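Local atomic coordinates of hypothetical protein (Bacteroides ovatus, PDB entry 4EPS), a protein that probably forms part of the tip of fimbriae, the filamentous cell-surface appendages that mediate adhesion and biofilm formation. Residues 171-176 and 185-190. Sequence-based numbering, arbitrary orientation.
Sequences YIFTDA and TPYVAM. With SO4 (sulfate ion), chain F.
Tyr171 and Tyr187 pair through their backbones where the end of the long strand 148-174 meets the short strand 187-190, an antiparallel beta connection in the fimbrillin-like part of this Mfa-like protein. The chain runs out along the first strand, turns back through a loop and returns at a wide angle, the two strand axes lying 130° apart, so the segments diverge toward Phe173 and Thr185.

The backbone link is correspondingly sparse. Tyr171 N donates to Tyr187 O at 2.9 Å. A water takes the place of the reciprocal bond: it donates to Tyr171 O at 2.7 Å and accepts from Tyr187 N.

At the far end of 171-176, Ala176 N donates to sulfate O4 at 2.9 Å; His267 and, from the second subunit, Ser282 and Asn284 also bind this ion, which probably came from the crystallisation liquor.

Aromatic packing makes up most of the rest. Phe173 presents its edge to a face of Tyr187 in a T-shaped pair, with centroids 4.9 Å apart and planes inclined at 58°. Phe173 CE2 sits over the centre of the tyrosine ring, its nearest carbon being Tyr187 CD1 at 3.6 Å. With CG anti to the backbone N (chi1 179°), the Tyr187 ring leads away from the backbone of 171-173, and its CD1 comes within 3.8 Å of Tyr171 CB. That same CB lies above one face of the Phe173 ring, toward the rim, so the three aromatic residues form one buried cluster. His333 adds edge-to-face contacts with both Phe173 and Tyr187, while Tyr187 OH is tied to Gly278 O and Tyr274 OH. Further along 187-190, the Ala189 methyl lies at the edge of the Tyr171 ring, near its plane, with Ala189 CB 3.9 Å from Tyr171 CE1.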
ATOM      1  N   TYR A 171       4.032  -7.838   9.201  1.00 23.53           N
ATOM      2  CA  TYR A 171       3.500  -6.561   8.733  1.00 22.00           C
ATOM      3  C   TYR A 171       4.595  -5.814   8.014  1.00 23.87           C
ATOM      4  O   TYR A 171       5.664  -5.595   8.577  1.00 25.79           O
ATOM      5  CB  TYR A 171       2.972  -5.690   9.896  1.00 23.08           C
ATOM      6  CG  TYR A 171       1.622  -6.113  10.409  1.00 23.26           C
ATOM      7  CD1 TYR A 171       1.488  -7.213  11.253  1.00 23.62           C
ATOM      8  CD2 TYR A 171       0.467  -5.428  10.036  1.00 23.19           C
ATOM      9  CE1 TYR A 171       0.240  -7.634  11.698  1.00 23.54           C
ATOM     10  CE2 TYR A 171      -0.789  -5.836  10.487  1.00 23.61           C
ATOM     11  CZ  TYR A 171      -0.891  -6.934  11.332  1.00 29.42           C
ATOM     12  OH  TYR A 171      -2.102  -7.382  11.785  1.00 29.97           O
ATOM     13  N   ILE A 172       4.355  -5.458   6.766  1.00 21.23           N
ATOM     14  CA  ILE A 172       5.252  -4.555   6.036  1.00 21.96           C
ATOM     15  C   ILE A 172       4.580  -3.181   6.208  1.00 22.59           C
ATOM     16  O   ILE A 172       3.584  -2.896   5.545  1.00 21.79           O
ATOM     17  CB  ILE A 172       5.454  -4.978   4.564  1.00 24.87           C
ATOM     18  CG1 ILE A 172       6.148  -6.381   4.481  1.00 26.66           C
ATOM     19  CG2 ILE A 172       6.238  -3.904   3.772  1.00 23.65           C
ATOM     20  CD1 ILE A 172       5.848  -7.164   3.179  1.00 38.25           C
ATOM     21  N   PHE A 173       5.078  -2.380   7.141  1.00 19.68           N
ATOM     22  CA  PHE A 173       4.498  -1.057   7.391  1.00 17.92           C
ATOM     23  C   PHE A 173       4.957  -0.085   6.332  1.00 21.79           C
ATOM     24  O   PHE A 173       6.151  -0.048   5.992  1.00 22.27           O
ATOM     25  CB  PHE A 173       4.874  -0.552   8.780  1.00 18.66           C
ATOM     26  CG  PHE A 173       4.225  -1.349   9.886  1.00 18.47           C
ATOM     27  CD1 PHE A 173       2.845  -1.511   9.930  1.00 19.23           C
ATOM     28  CD2 PHE A 173       4.996  -1.921  10.894  1.00 19.76           C
ATOM     29  CE1 PHE A 173       2.247  -2.227  10.965  1.00 20.20           C
ATOM     30  CE2 PHE A 173       4.392  -2.606  11.953  1.00 21.70           C
ATOM     31  CZ  PHE A 173       3.030  -2.748  11.983  1.00 19.78           C
ATOM     32  N   THR A 174       3.993   0.671   5.770  1.00 19.68           N
ATOM     33  CA  THR A 174       4.270   1.619   4.698  1.00 19.34           C
ATOM     34  C   THR A 174       3.735   3.006   5.016  1.00 21.95           C
ATOM     35  O   THR A 174       2.986   3.183   5.969  1.00 19.95           O
ATOM     36  CB  THR A 174       3.615   1.147   3.374  1.00 23.66           C
ATOM     37  OG1 THR A 174       2.192   1.297   3.482  1.00 25.52           O
ATOM     38  CG2 THR A 174       4.021  -0.282   2.958  1.00 25.23           C
ATOM     39  N   ASP A 175       4.111   3.977   4.185  1.00 18.50           N
ATOM     40  CA  ASP A 175       3.554   5.318   4.218  1.00 19.27           C
ATOM     41  C   ASP A 175       2.306   5.241   3.321  1.00 22.17           C
ATOM     42  O   ASP A 175       1.977   4.148   2.819  1.00 21.08           O
ATOM     43  CB  ASP A 175       4.594   6.373   3.734  1.00 21.00           C
ATOM     44  CG  ASP A 175       5.020   6.309   2.268  1.00 27.07           C
ATOM     45  OD1 ASP A 175       4.465   5.463   1.502  1.00 24.18           O
ATOM     46  OD2 ASP A 175       5.947   7.067   1.885  1.00 31.26           O
ATOM     47  N   ALA A 176       1.644   6.375   3.082  1.00 21.03           N
ATOM     48  CA  ALA A 176       0.418   6.426   2.274  1.00 21.27           C
ATOM     49  C   ALA A 176       0.643   6.053   0.818  1.00 26.75           C
ATOM     50  O   ALA A 176      -0.307   5.647   0.145  1.00 26.24           O
ATOM     51  CB  ALA A 176      -0.184   7.832   2.353  1.00 21.49           C
ATOM     52  N   THR A 185      14.796  -5.977  10.702  1.00 32.51           N
ATOM     53  CA  THR A 185      14.360  -7.359  10.521  1.00 31.61           C
ATOM     54  C   THR A 185      12.841  -7.377  10.342  1.00 33.84           C
ATOM     55  O   THR A 185      12.200  -6.396  10.734  1.00 32.08           O
ATOM     56  CB  THR A 185      14.834  -8.173  11.785  1.00 41.19           C
ATOM     57  OG1 THR A 185      14.844  -9.572  11.517  1.00 45.94           O
ATOM     58  CG2 THR A 185      14.007  -7.905  13.020  1.00 36.48           C
ATOM     59  N   PRO A 186      12.223  -8.464   9.818  1.00 30.09           N
ATOM     60  CA  PRO A 186      10.762  -8.452   9.668  1.00 28.49           C
ATOM     61  C   PRO A 186      10.022  -8.235  10.987  1.00 27.74           C
ATOM     62  O   PRO A 186      10.444  -8.696  12.058  1.00 26.04           O
ATOM     63  CB  PRO A 186      10.452  -9.843   9.089  1.00 30.60           C
ATOM     64  CG  PRO A 186      11.692 -10.196   8.320  1.00 35.36           C
ATOM     65  CD  PRO A 186      12.802  -9.693   9.222  1.00 31.23           C
ATOM     66  N   TYR A 187       8.945  -7.459  10.904  1.00 22.54           N
ATOM     67  CA  TYR A 187       8.051  -7.209  12.036  1.00 21.55           C
ATOM     68  C   TYR A 187       7.007  -8.292  11.980  1.00 24.40           C
ATOM     69  O   TYR A 187       6.278  -8.344  11.001  1.00 24.10           O
ATOM     70  CB  TYR A 187       7.410  -5.806  11.908  1.00 22.35           C
ATOM     71  CG  TYR A 187       6.453  -5.512  13.041  1.00 21.35           C
ATOM     72  CD1 TYR A 187       5.128  -5.947  12.994  1.00 21.98           C
ATOM     73  CD2 TYR A 187       6.879  -4.815  14.173  1.00 21.91           C
ATOM     74  CE1 TYR A 187       4.242  -5.677  14.036  1.00 21.61           C
ATOM     75  CE2 TYR A 187       6.006  -4.555  15.231  1.00 21.61           C
ATOM     76  CZ  TYR A 187       4.692  -4.988  15.157  1.00 24.86           C
ATOM     77  OH  TYR A 187       3.846  -4.732  16.198  1.00 23.17           O
ATOM     78  N   VAL A 188       6.904  -9.145  13.018  1.00 21.49           N
ATOM     79  CA  VAL A 188       5.970 -10.273  12.962  1.00 21.47           C
ATOM     80  C   VAL A 188       5.098 -10.346  14.196  1.00 23.46           C
ATOM     81  O   VAL A 188       5.603 -10.442  15.310  1.00 25.48           O
ATOM     82  CB  VAL A 188       6.723 -11.641  12.749  1.00 24.34           C
ATOM     83  CG1 VAL A 188       5.728 -12.795  12.588  1.00 24.07           C
ATOM     84  CG2 VAL A 188       7.671 -11.582  11.545  1.00 24.20           C
ATOM     85  N   ALA A 189       3.792 -10.344  13.983  1.00 21.82           N
ATOM     86  CA  ALA A 189       2.790 -10.533  15.040  1.00 21.13           C
ATOM     87  C   ALA A 189       2.681 -12.050  15.283  1.00 24.62           C
ATOM     88  O   ALA A 189       2.429 -12.786  14.339  1.00 23.45           O
ATOM     89  CB  ALA A 189       1.445  -9.968  14.591  1.00 21.75           C
HETATM   90  N   MSE A 190       2.922 -12.506  16.500  1.00 21.87           N
HETATM   91  CA  MSE A 190       2.911 -13.946  16.824  1.00 22.09           C
HETATM   92  C   MSE A 190       1.893 -14.248  17.894  1.00 28.27           C
HETATM   93  O   MSE A 190       1.578 -13.384  18.714  1.00 27.68           O
HETATM   94  CB  MSE A 190       4.310 -14.364  17.281  1.00 23.09           C
HETATM   95  CG  MSE A 190       5.311 -14.352  16.139  1.00 27.23           C
HETATM   96 SE   MSE A 190       7.088 -14.583  16.749  0.75 32.18          SE
HETATM   97  CE  MSE A 190       7.506 -12.676  17.427  1.00 28.50           C
TER
HETATM   98  S   SO4 F 605       1.675   9.542   5.458  1.00 33.93           S
HETATM   99  O1  SO4 F 605       0.399   9.269   6.108  1.00 33.21           O
HETATM  100  O2  SO4 F 605       1.404  10.354   4.284  1.00 36.31           O
HETATM  101  O3  SO4 F 605       2.501  10.294   6.389  1.00 30.79           O
HETATM  102  O4  SO4 F 605       2.331   8.363   5.022  1.00 35.80           O
HETATM  103  O   HOH W   1       8.220  -6.548   8.300  1.00 26.11           O